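Local coordinates for protein PTHB1 (Homo sapiens, PDB 4YD8) that belongs to the BBSome, a complex thought to act as a coat that sorts specific membrane proteins to the primary cilium and that is required for ciliogenesis, at residues G88-G93 / D154-Q159; N141-S146 / G186-S191; T194-T199 / V206-Y211; L250-V255 / S262-L267. One frame throughout, in Å; residues are numbered along the deposited sequence. Where two conformers were deposited one is given.

Contact 1: G88-G93 / D154-Q159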
# COMPACT_ATOMS: atom_id res chain seq x y z
N GLY A 88 3.02 1.23 10.77
CA GLY A 88 3.78 2.43 10.99
C GLY A 88 3.94 2.76 12.46
O GLY A 88 3.51 2.00 13.33
N LYS A 89 4.55 3.90 12.73
CA LYS A 89 4.82 4.29 14.11
C LYS A 89 3.62 5.02 14.72
O LYS A 89 3.67 6.23 14.97
CB LYS A 89 6.08 5.18 14.18
CG LYS A 89 7.35 4.48 13.66
CD LYS A 89 8.50 5.47 13.51
CE LYS A 89 9.72 4.78 12.90
NZ LYS A 89 10.90 5.68 12.97
N PHE A 90 2.55 4.27 14.97
CA PHE A 90 1.25 4.84 15.29
C PHE A 90 1.02 5.02 16.79
O PHE A 90 -0.05 5.48 17.20
CB PHE A 90 0.15 3.95 14.71
CG PHE A 90 0.22 3.75 13.23
CD1 PHE A 90 0.53 4.82 12.38
CD2 PHE A 90 -0.02 2.51 12.67
CE1 PHE A 90 0.58 4.64 10.99
CE2 PHE A 90 0.04 2.31 11.28
CZ PHE A 90 0.34 3.38 10.45
N VAL A 91 2.01 4.66 17.62
CA VAL A 91 1.84 4.77 19.08
C VAL A 91 2.83 5.77 19.68
O VAL A 91 4.03 5.71 19.42
CB VAL A 91 1.99 3.38 19.75
CG1 VAL A 91 2.00 3.49 21.30
CG2 VAL A 91 0.88 2.44 19.25
N SER A 92 2.32 6.72 20.46
CA SER A 92 3.18 7.76 21.00
C SER A 92 4.17 7.17 22.02
O SER A 92 3.84 6.23 22.73
CB SER A 92 2.36 8.88 21.63
OG SER A 92 1.59 8.39 22.71
N GLY A 93 5.38 7.70 22.05
CA GLY A 93 6.34 7.31 23.07
C GLY A 93 7.19 6.11 22.66
O GLY A 93 8.11 5.72 23.38
N ASP A 154 4.25 8.40 13.16
CA ASP A 154 3.42 8.41 11.96
C ASP A 154 2.00 8.80 12.33
O ASP A 154 1.32 8.08 13.05
CB ASP A 154 3.43 7.04 11.28
CG ASP A 154 4.74 6.77 10.57
OD1 ASP A 154 5.18 7.69 9.86
OD2 ASP A 154 5.32 5.66 10.74
N LEU A 155 1.56 9.96 11.84
CA LEU A 155 0.17 10.39 12.02
C LEU A 155 -0.65 9.75 10.91
O LEU A 155 -0.08 9.29 9.93
CB LEU A 155 0.07 11.91 11.99
CG LEU A 155 0.98 12.66 12.96
CD1 LEU A 155 0.49 14.09 13.15
CD2 LEU A 155 1.07 11.94 14.29
N ILE A 156 -1.97 9.73 11.05
CA ILE A 156 -2.82 9.05 10.09
C ILE A 156 -3.86 10.05 9.57
O ILE A 156 -4.38 10.87 10.33
CB ILE A 156 -3.52 7.82 10.72
CG1 ILE A 156 -2.51 6.67 10.91
CG2 ILE A 156 -4.70 7.33 9.88
CD1 ILE A 156 -3.03 5.58 11.81
N CYS A 157 -4.11 10.00 8.27
CA CYS A 157 -5.14 10.83 7.65
C CYS A 157 -6.10 9.91 6.93
O CYS A 157 -5.69 9.12 6.07
CB CYS A 157 -4.54 11.83 6.68
SG CYS A 157 -5.82 12.76 5.76
N ILE A 158 -7.38 9.99 7.28
CA ILE A 158 -8.40 9.16 6.67
C ILE A 158 -9.29 10.04 5.79
O ILE A 158 -9.78 11.07 6.26
CB ILE A 158 -9.27 8.45 7.74
CG1 ILE A 158 -8.42 7.49 8.60
CG2 ILE A 158 -10.43 7.69 7.10
CD1 ILE A 158 -9.18 7.03 9.85
N GLN A 159 -9.48 9.65 4.54
CA GLN A 159 -10.44 10.32 3.68
C GLN A 159 -11.81 9.67 3.82
O GLN A 159 -11.94 8.46 3.65
CB GLN A 159 -9.99 10.27 2.21
CG GLN A 159 -11.00 10.97 1.26
CD GLN A 159 -10.58 10.90 -0.20
OE1 GLN A 159 -10.95 11.76 -1.00
NE2 GLN A 159 -9.82 9.87 -0.55
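Asp154 holds the backbone of Lys89 at two points, its N-H and its C=O, tying together two consecutive blades of the seven-bladed beta-propeller that forms this N-terminal part of PTHB1. Its carboxylate offers the anti lone pair of OD2, the one turned away from OD1, and Lys89 N meets it in an almost straight bond (Lys89 N to Asp154 OD2 2.8 Å, 176° at the hydrogen). In return Asp154 N donates to Lys89 O at 2.9 Å, standing well above the plane of that carbonyl, which also accepts from Gln170. CG of Asp154 lies beside its own backbone N (chi1 -74°), 3.6 Å from Lys89 N. An alanine here would lack the carboxylate and would probably leave Lys89 N without its acceptor, letting the turn around Lys89 shift. That turn is an inverse gamma turn centred on Lys89, and a weak bond from Phe90 N to Gly88 O spans it. The ammonium of Lys89 leads off to a salt bridge with Glu95. Deeper in, the Phe90 ring is held between Gly88 CA on one face and the tip of Ile156 on the other. Ile156 CD1 makes a CH-pi contact 3.9 Å from the ring centroid, 19° off the normal. At the ring edge, in its plane, Asp154 O lies 3.4 Å from Phe90 CD1.

Contact 2: N141-S146 / G186-S191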
# COMPACT_ATOMS: atom_id res chain seq x y z
N ASN A 141 -10.43 5.62 2.46
CA ASN A 141 -9.05 5.13 2.45
C ASN A 141 -8.21 5.99 3.39
O ASN A 141 -8.72 6.92 4.00
CB ASN A 141 -8.47 5.11 1.02
CG ASN A 141 -8.61 6.46 0.29
OD1 ASN A 141 -8.78 7.50 0.91
ND2 ASN A 141 -8.50 6.42 -1.05
N MSE A 142 -6.92 5.67 3.54
CA MSE A 142 -6.10 6.43 4.48
C MSE A 142 -4.68 6.51 3.99
O MSE A 142 -4.28 5.76 3.09
CB MSE A 142 -6.12 5.79 5.87
CG MSE A 142 -5.59 4.37 5.90
SE MSE A 142 -5.49 3.79 7.80
CE MSE A 142 -5.22 1.90 7.53
N THR A 143 -3.91 7.41 4.59
CA THR A 143 -2.47 7.46 4.39
C THR A 143 -1.84 7.85 5.73
O THR A 143 -2.55 8.12 6.70
CB THR A 143 -2.08 8.45 3.24
OG1 THR A 143 -0.69 8.33 2.92
CG2 THR A 143 -2.40 9.91 3.64
N TYR A 144 -0.52 7.87 5.80
CA TYR A 144 0.13 8.14 7.07
C TYR A 144 1.52 8.69 6.83
O TYR A 144 2.07 8.57 5.74
CB TYR A 144 0.23 6.87 7.94
CG TYR A 144 1.12 5.80 7.34
CD1 TYR A 144 0.62 4.89 6.41
CD2 TYR A 144 2.48 5.72 7.67
CE1 TYR A 144 1.42 3.91 5.84
CE2 TYR A 144 3.30 4.74 7.11
CZ TYR A 144 2.76 3.84 6.19
OH TYR A 144 3.56 2.86 5.62
N GLY A 145 2.10 9.28 7.87
CA GLY A 145 3.45 9.79 7.74
C GLY A 145 3.72 10.84 8.79
O GLY A 145 2.88 11.09 9.67
N SER A 146 4.89 11.45 8.72
CA SER A 146 5.33 12.41 9.72
C SER A 146 4.80 13.80 9.41
O SER A 146 5.59 14.72 9.17
CB SER A 146 6.86 12.43 9.80
OG SER A 146 7.44 12.58 8.51
N GLY A 186 -10.85 9.84 -4.40
CA GLY A 186 -9.77 9.26 -5.19
C GLY A 186 -8.73 8.64 -4.27
O GLY A 186 -8.87 8.64 -3.05
N PRO A 187 -7.65 8.12 -4.87
CA PRO A 187 -6.55 7.59 -4.07
C PRO A 187 -5.92 8.70 -3.24
O PRO A 187 -6.04 9.89 -3.60
CB PRO A 187 -5.55 7.04 -5.12
CG PRO A 187 -5.93 7.70 -6.40
CD PRO A 187 -7.41 8.04 -6.32
N LEU A 188 -5.27 8.34 -2.15
CA LEU A 188 -4.73 9.32 -1.22
C LEU A 188 -3.31 8.95 -0.80
O LEU A 188 -3.05 7.80 -0.47
CB LEU A 188 -5.63 9.42 0.01
CG LEU A 188 -5.20 10.37 1.13
CD1 LEU A 188 -5.42 11.84 0.72
CD2 LEU A 188 -5.97 10.07 2.42
N ALA A 189 -2.40 9.92 -0.80
CA ALA A 189 -1.03 9.66 -0.37
C ALA A 189 -0.42 10.89 0.29
O ALA A 189 -0.82 12.02 0.02
CB ALA A 189 -0.16 9.19 -1.57
N TYR A 190 0.51 10.65 1.20
CA TYR A 190 1.25 11.72 1.86
C TYR A 190 2.67 11.82 1.31
O TYR A 190 3.37 10.80 1.17
CB TYR A 190 1.30 11.50 3.38
CG TYR A 190 2.22 12.48 4.09
CD1 TYR A 190 1.87 13.82 4.20
CD2 TYR A 190 3.43 12.07 4.64
CE1 TYR A 190 2.70 14.74 4.84
CE2 TYR A 190 4.26 12.98 5.28
CZ TYR A 190 3.89 14.31 5.38
OH TYR A 190 4.71 15.22 6.00
N SER A 191 3.09 13.03 0.98
CA SER A 191 4.47 13.28 0.57
C SER A 191 5.25 13.92 1.71
O SER A 191 4.96 15.05 2.09
CB SER A 191 4.51 14.19 -0.67
OG SER A 191 5.81 14.73 -0.86
O HOH W 1 -4.92 5.03 0.53
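Asn141 and Gly186 begin a run of contacts between strands 141-145 and 188-191, the first strands of two successive propeller blades. The strands run nearly parallel, 10° apart, their axes 5.9 Å apart at closest approach, and it is mostly side chains that span the gap. Asn141 holds its CG between the backbone N and the carbonyl carbon, the crowded position (chi1 53°), and from there ND2 donates to Gly186 O at 3.0 Å, the acceptor lying close to the plane of the amide. Gln159 NE2 donates both to Asn141 OD1 and to Gly186 O, which probably fixes which way round the Asn141 amide sits. Thr143 sets OG1 anti to its backbone N (chi1 -171°), and Tyr190 N makes a weak, bent bond to that oxygen (Tyr190 N to Thr143 OG1 3.1 Å). The side chains of Thr143 and Leu188 cross at about a right angle, Thr143 CG2 lying 3.8 Å from Leu188 CD2. A water donates to Met142 O at 2.7 Å and, weakly, to Leu188 O. Further along, the Tyr190 ring lies obliquely against the backbone of Gly145 and Ser146, and its hydroxyl is hydrogen-bonded to Asp195 beyond. Gly145 is critical for the stability of the protein, and the geometry is consistent with that: a beta carbon built on it would come within 2.4 Å of Tyr190 CD2. As it is, Gly145 CA and Tyr190 CD2 sit 3.8 Å apart.

Contact 3: T194-T199 / V206-Y211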
# COMPACT_ATOMS: atom_id res chain seq x y z
N THR A 194 7.36 17.22 0.60
CA THR A 194 6.65 18.49 0.45
C THR A 194 5.64 18.71 1.57
O THR A 194 4.89 19.69 1.54
CB THR A 194 5.91 18.55 -0.89
OG1 THR A 194 4.94 17.51 -0.94
CG2 THR A 194 6.89 18.37 -2.06
N ASP A 195 5.63 17.80 2.54
CA ASP A 195 4.66 17.78 3.64
C ASP A 195 3.25 18.10 3.10
O ASP A 195 2.62 19.07 3.51
CB ASP A 195 5.09 18.74 4.75
CG ASP A 195 4.24 18.61 6.02
OD1 ASP A 195 3.75 17.50 6.34
OD2 ASP A 195 4.04 19.63 6.71
N SER A 196 2.80 17.28 2.15
CA SER A 196 1.50 17.50 1.50
C SER A 196 0.73 16.21 1.30
O SER A 196 1.30 15.11 1.27
CB SER A 196 1.69 18.19 0.14
OG SER A 196 2.36 19.42 0.28
N PHE A 197 -0.59 16.35 1.16
CA PHE A 197 -1.46 15.25 0.79
C PHE A 197 -1.77 15.31 -0.69
O PHE A 197 -2.09 16.38 -1.22
CB PHE A 197 -2.77 15.27 1.58
CG PHE A 197 -2.59 15.05 3.06
CD1 PHE A 197 -2.22 13.81 3.54
CD2 PHE A 197 -2.80 16.07 3.95
CE1 PHE A 197 -2.05 13.60 4.90
CE2 PHE A 197 -2.63 15.87 5.32
CZ PHE A 197 -2.25 14.63 5.78
N LEU A 198 -1.69 14.17 -1.36
CA LEU A 198 -1.99 14.12 -2.79
C LEU A 198 -3.23 13.26 -3.03
O LEU A 198 -3.41 12.22 -2.40
CB LEU A 198 -0.79 13.56 -3.58
CG LEU A 198 0.28 14.64 -3.78
CD1 LEU A 198 1.14 14.88 -2.54
CD2 LEU A 198 1.13 14.33 -4.96
N THR A 199 -4.10 13.72 -3.91
CA THR A 199 -5.21 12.89 -4.32
C THR A 199 -5.52 13.16 -5.79
O THR A 199 -4.86 13.98 -6.42
CB THR A 199 -6.46 13.13 -3.44
OG1 THR A 199 -7.45 12.14 -3.74
CG2 THR A 199 -7.04 14.55 -3.67
N VAL A 206 -5.00 15.78 -10.52
CA VAL A 206 -4.11 15.47 -9.42
C VAL A 206 -3.98 16.73 -8.57
O VAL A 206 -3.69 17.80 -9.10
CB VAL A 206 -2.72 15.02 -9.89
CG1 VAL A 206 -1.83 14.68 -8.69
CG2 VAL A 206 -2.83 13.79 -10.79
N GLU A 207 -4.20 16.62 -7.27
CA GLU A 207 -4.19 17.78 -6.38
C GLU A 207 -3.26 17.57 -5.21
O GLU A 207 -3.20 16.48 -4.64
CB GLU A 207 -5.61 18.05 -5.87
CG GLU A 207 -6.62 18.19 -6.97
CD GLU A 207 -8.00 18.51 -6.46
OE1 GLU A 207 -8.28 18.20 -5.28
OE2 GLU A 207 -8.81 19.08 -7.23
N SER A 208 -2.54 18.63 -4.84
CA SER A 208 -1.62 18.57 -3.71
C SER A 208 -2.02 19.63 -2.70
O SER A 208 -2.14 20.81 -3.04
CB SER A 208 -0.18 18.78 -4.16
OG SER A 208 0.73 18.73 -3.07
N TYR A 209 -2.22 19.22 -1.45
CA TYR A 209 -2.59 20.12 -0.37
C TYR A 209 -1.53 20.13 0.73
O TYR A 209 -1.22 19.09 1.29
CB TYR A 209 -3.93 19.70 0.26
CG TYR A 209 -5.09 19.77 -0.69
CD1 TYR A 209 -5.44 18.67 -1.46
CD2 TYR A 209 -5.85 20.93 -0.81
CE1 TYR A 209 -6.51 18.72 -2.34
CE2 TYR A 209 -6.93 20.99 -1.70
CZ TYR A 209 -7.25 19.88 -2.46
OH TYR A 209 -8.31 19.90 -3.34
N LYS A 210 -0.99 21.30 1.04
CA LYS A 210 -0.02 21.43 2.13
C LYS A 210 -0.66 21.11 3.47
O LYS A 210 -1.76 21.58 3.77
CB LYS A 210 0.56 22.85 2.16
CG LYS A 210 1.35 23.23 0.92
CD LYS A 210 2.69 23.86 1.30
CE LYS A 210 3.80 22.80 1.45
NZ LYS A 210 3.69 21.93 2.66
N TYR A 211 0.04 20.31 4.28
CA TYR A 211 -0.47 19.94 5.59
C TYR A 211 -0.80 21.15 6.47
O TYR A 211 -1.85 21.18 7.12
CB TYR A 211 0.54 19.06 6.34
CG TYR A 211 0.05 18.69 7.72
CD1 TYR A 211 -0.97 17.77 7.89
CD2 TYR A 211 0.61 19.27 8.85
CE1 TYR A 211 -1.43 17.43 9.13
CE2 TYR A 211 0.15 18.92 10.12
CZ TYR A 211 -0.87 18.00 10.25
OH TYR A 211 -1.33 17.64 11.48
O HOH W 2 3.30 17.86 -3.21
O HOH W 3 2.82 21.88 5.37
O HOH W 4 2.24 20.77 -2.25
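Asp195 takes up a left-handed backbone conformation (phi 42°, psi 59°) and yet keeps its carbonyl in the pairing, so that the hairpin bonding runs on past the last strand pair into the start of a helix. Tyr211 N, the first helical residue's amide, donates to Asp195 O at 3.0 Å. The left-handed residue belongs to a G1 beta bulge, Asp195 and Ser196 both facing Ser191. From Ser196 onward the antiparallel pairing is regular: Phe197 with Tyr209 and Thr199 with Glu207 are hydrogen-bonded pairs, and Ser196 with Lys210 and Leu198 with Ser208 are non-hydrogen-bonded ones. In one of its two conformers Lys210 bends back beyond CG, bringing NZ to Thr194 O at 2.8 Å, a bond that is therefore only tentative. Ser196 OG donates to this same carbonyl. On the face carrying Ser196 and Ser208, separate waters link Ser208 OG to Thr194 OG1 and to Ser196 OG, each 2.7 Å from Ser208 OG. Phe197, on the other face with Tyr209, lies side by side with Tyr211 of the helix start, both pointing the same way, and Phe197 CE2 meets the edge of the Tyr211 ring at 3.6 Å from CD1. Tyr209 OH donates to Glu207 OE1 at 2.6 Å, reaching the oxygen from above the carboxylate plane. The hairpin forms the two middle strands of its blade, between strand 188-191 and strand 241-244. Phe147, from the blade before, meets the rings of both Phe197 and Tyr211, while Leu214 of helix 211-216 packs on Phe197 and Tyr209.

Contact 4: L250-V255 / S262-L267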
# COMPACT_ATOMS: atom_id res chain seq x y z
N LEU A 250 -6.24 5.24 -10.74
CA LEU A 250 -6.43 4.03 -9.94
C LEU A 250 -5.69 4.09 -8.61
O LEU A 250 -6.17 3.61 -7.58
CB LEU A 250 -5.96 2.80 -10.72
CG LEU A 250 -6.75 2.41 -11.97
CD1 LEU A 250 -6.11 1.22 -12.67
CD2 LEU A 250 -8.20 2.10 -11.61
N ASP A 251 -4.50 4.69 -8.62
CA ASP A 251 -3.65 4.67 -7.44
C ASP A 251 -2.62 5.78 -7.53
O ASP A 251 -2.32 6.29 -8.62
CB ASP A 251 -2.96 3.29 -7.31
CG ASP A 251 -2.47 3.00 -5.90
OD1 ASP A 251 -2.79 3.79 -4.99
OD2 ASP A 251 -1.80 1.96 -5.69
N ILE A 252 -2.09 6.17 -6.37
CA ILE A 252 -0.95 7.07 -6.26
C ILE A 252 0.06 6.44 -5.32
O ILE A 252 -0.32 5.88 -4.30
CB ILE A 252 -1.31 8.46 -5.69
CG1 ILE A 252 -2.37 9.15 -6.52
CG2 ILE A 252 -0.07 9.36 -5.59
CD1 ILE A 252 -3.04 10.26 -5.72
N CYS A 253 1.34 6.56 -5.65
CA CYS A 253 2.42 6.04 -4.82
C CYS A 253 3.54 7.06 -4.79
O CYS A 253 4.07 7.42 -5.84
CB CYS A 253 2.93 4.70 -5.38
SG CYS A 253 4.17 3.89 -4.27
N ILE A 254 3.91 7.55 -3.61
CA ILE A 254 5.02 8.52 -3.55
C ILE A 254 6.28 7.82 -3.07
O ILE A 254 6.28 7.25 -1.99
CB ILE A 254 4.69 9.69 -2.63
CG1 ILE A 254 3.44 10.41 -3.15
CG2 ILE A 254 5.88 10.65 -2.55
CD1 ILE A 254 2.93 11.47 -2.25
N VAL A 255 7.35 7.89 -3.86
CA VAL A 255 8.59 7.19 -3.54
C VAL A 255 9.84 8.05 -3.75
O VAL A 255 9.85 8.96 -4.58
CB VAL A 255 8.77 5.91 -4.39
CG1 VAL A 255 7.59 4.98 -4.26
CG2 VAL A 255 8.98 6.27 -5.84
N SER A 262 12.46 13.01 -4.84
CA SER A 262 11.13 12.44 -4.63
C SER A 262 10.27 12.42 -5.90
O SER A 262 10.38 13.30 -6.76
CB SER A 262 10.42 13.21 -3.51
OG SER A 262 9.31 12.49 -2.99
N SER A 263 9.41 11.41 -6.02
CA SER A 263 8.53 11.30 -7.19
C SER A 263 7.12 10.88 -6.81
O SER A 263 6.90 10.01 -5.97
CB SER A 263 9.09 10.29 -8.19
OG SER A 263 10.24 10.78 -8.86
N VAL A 264 6.16 11.52 -7.47
CA VAL A 264 4.75 11.18 -7.32
C VAL A 264 4.33 10.27 -8.46
O VAL A 264 4.26 10.72 -9.60
CB VAL A 264 3.87 12.44 -7.33
CG1 VAL A 264 2.41 12.04 -7.20
CG2 VAL A 264 4.29 13.39 -6.22
N PHE A 265 4.06 9.00 -8.20
CA PHE A 265 3.62 8.15 -9.30
C PHE A 265 2.12 8.02 -9.30
O PHE A 265 1.51 7.83 -8.24
CB PHE A 265 4.28 6.77 -9.21
CG PHE A 265 5.72 6.79 -9.57
CD1 PHE A 265 6.68 7.16 -8.65
CD2 PHE A 265 6.12 6.46 -10.85
CE1 PHE A 265 8.02 7.17 -9.00
CE2 PHE A 265 7.45 6.47 -11.20
CZ PHE A 265 8.39 6.84 -10.27
N VAL A 266 1.52 8.16 -10.49
CA VAL A 266 0.08 8.01 -10.64
C VAL A 266 -0.24 6.92 -11.65
O VAL A 266 0.26 6.93 -12.79
CB VAL A 266 -0.60 9.33 -11.07
CG1 VAL A 266 -2.12 9.13 -11.14
CG2 VAL A 266 -0.25 10.43 -10.06
N LEU A 267 -1.02 5.95 -11.21
CA LEU A 267 -1.53 4.92 -12.11
C LEU A 267 -2.90 5.33 -12.63
O LEU A 267 -3.88 5.27 -11.89
CB LEU A 267 -1.64 3.58 -11.40
CG LEU A 267 -2.08 2.42 -12.33
CD1 LEU A 267 -1.01 2.16 -13.40
CD2 LEU A 267 -2.37 1.15 -11.52
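Val255 presses a methyl against the Phe265 ring, with Val255 CG2 only 3.4 Å from Phe265 CE1. With CG1 of the valine anti to the carbonyl carbon (chi1 -55°), CG2 is left between the backbone N and that carbon, and the two side chains cross at about a right angle. Cys253 O lies at the edge of the ring, in its plane. Phe294 and Pro296 of strand 291-298, in the next blade, pack against the same aromatic, so an alanine in place of Phe265 would probably open a gap between the two blades and leave the Val255 methyl without its partner. The other face of the sheet is aliphatic: Ile252 and Val264 lie side by side, with Ile252 CG2 4.0 Å from Val264 CG1, and Ile254 and Val266 extend the patch. It packs on Ala189 and Leu198 of the preceding blade. Strands 251-255 and 263-267 form the hairpin of the first two strands of a propeller blade, antiparallel throughout, with Asp251-Leu267, Cys253-Phe265 and Val255-Ser263 as hydrogen-bonded pairs. Cys253 and Phe265 bond in both directions, Cys253 N to Phe265 O at 2.9 Å and Phe265 N to Cys253 O at 2.8 Å. Toward the polar edge the pattern ends in a classic beta bulge, where Leu250 and Asp251 both face Leu267. Leu250 N reaches Leu267 O at 2.6 Å, nearly along the C=O axis, whereas Asp251 N makes a weak bond to that oxygen. Asp251 OD1 turns back to accept a weak bond from Ile252 N, and Leu250 O accepts from Gln26.

How the contacts relate
From the N terminus, contact 1 opens at 88-93, just past the first strand of one blade, and closes on 154-159 in the next. Before it closes, contact 2 has already opened at 141-146, so the two cross; strands 139-145 and 155-160, neighbours in one sheet, join them, with Leu155 N probably hydrogen-bonded to Gly145 O. Contact 2 closes at 186-191 in the following blade, whose next two strands make the short hairpin of contact 3. Contact 4, in series, is the hairpin of the first two strands one blade on. Contacts 1 and 2 thus tie blades to each other, contacts 3 and 4 pair strands within blades, and Leu198 meets Val264 where these two hairpins pack.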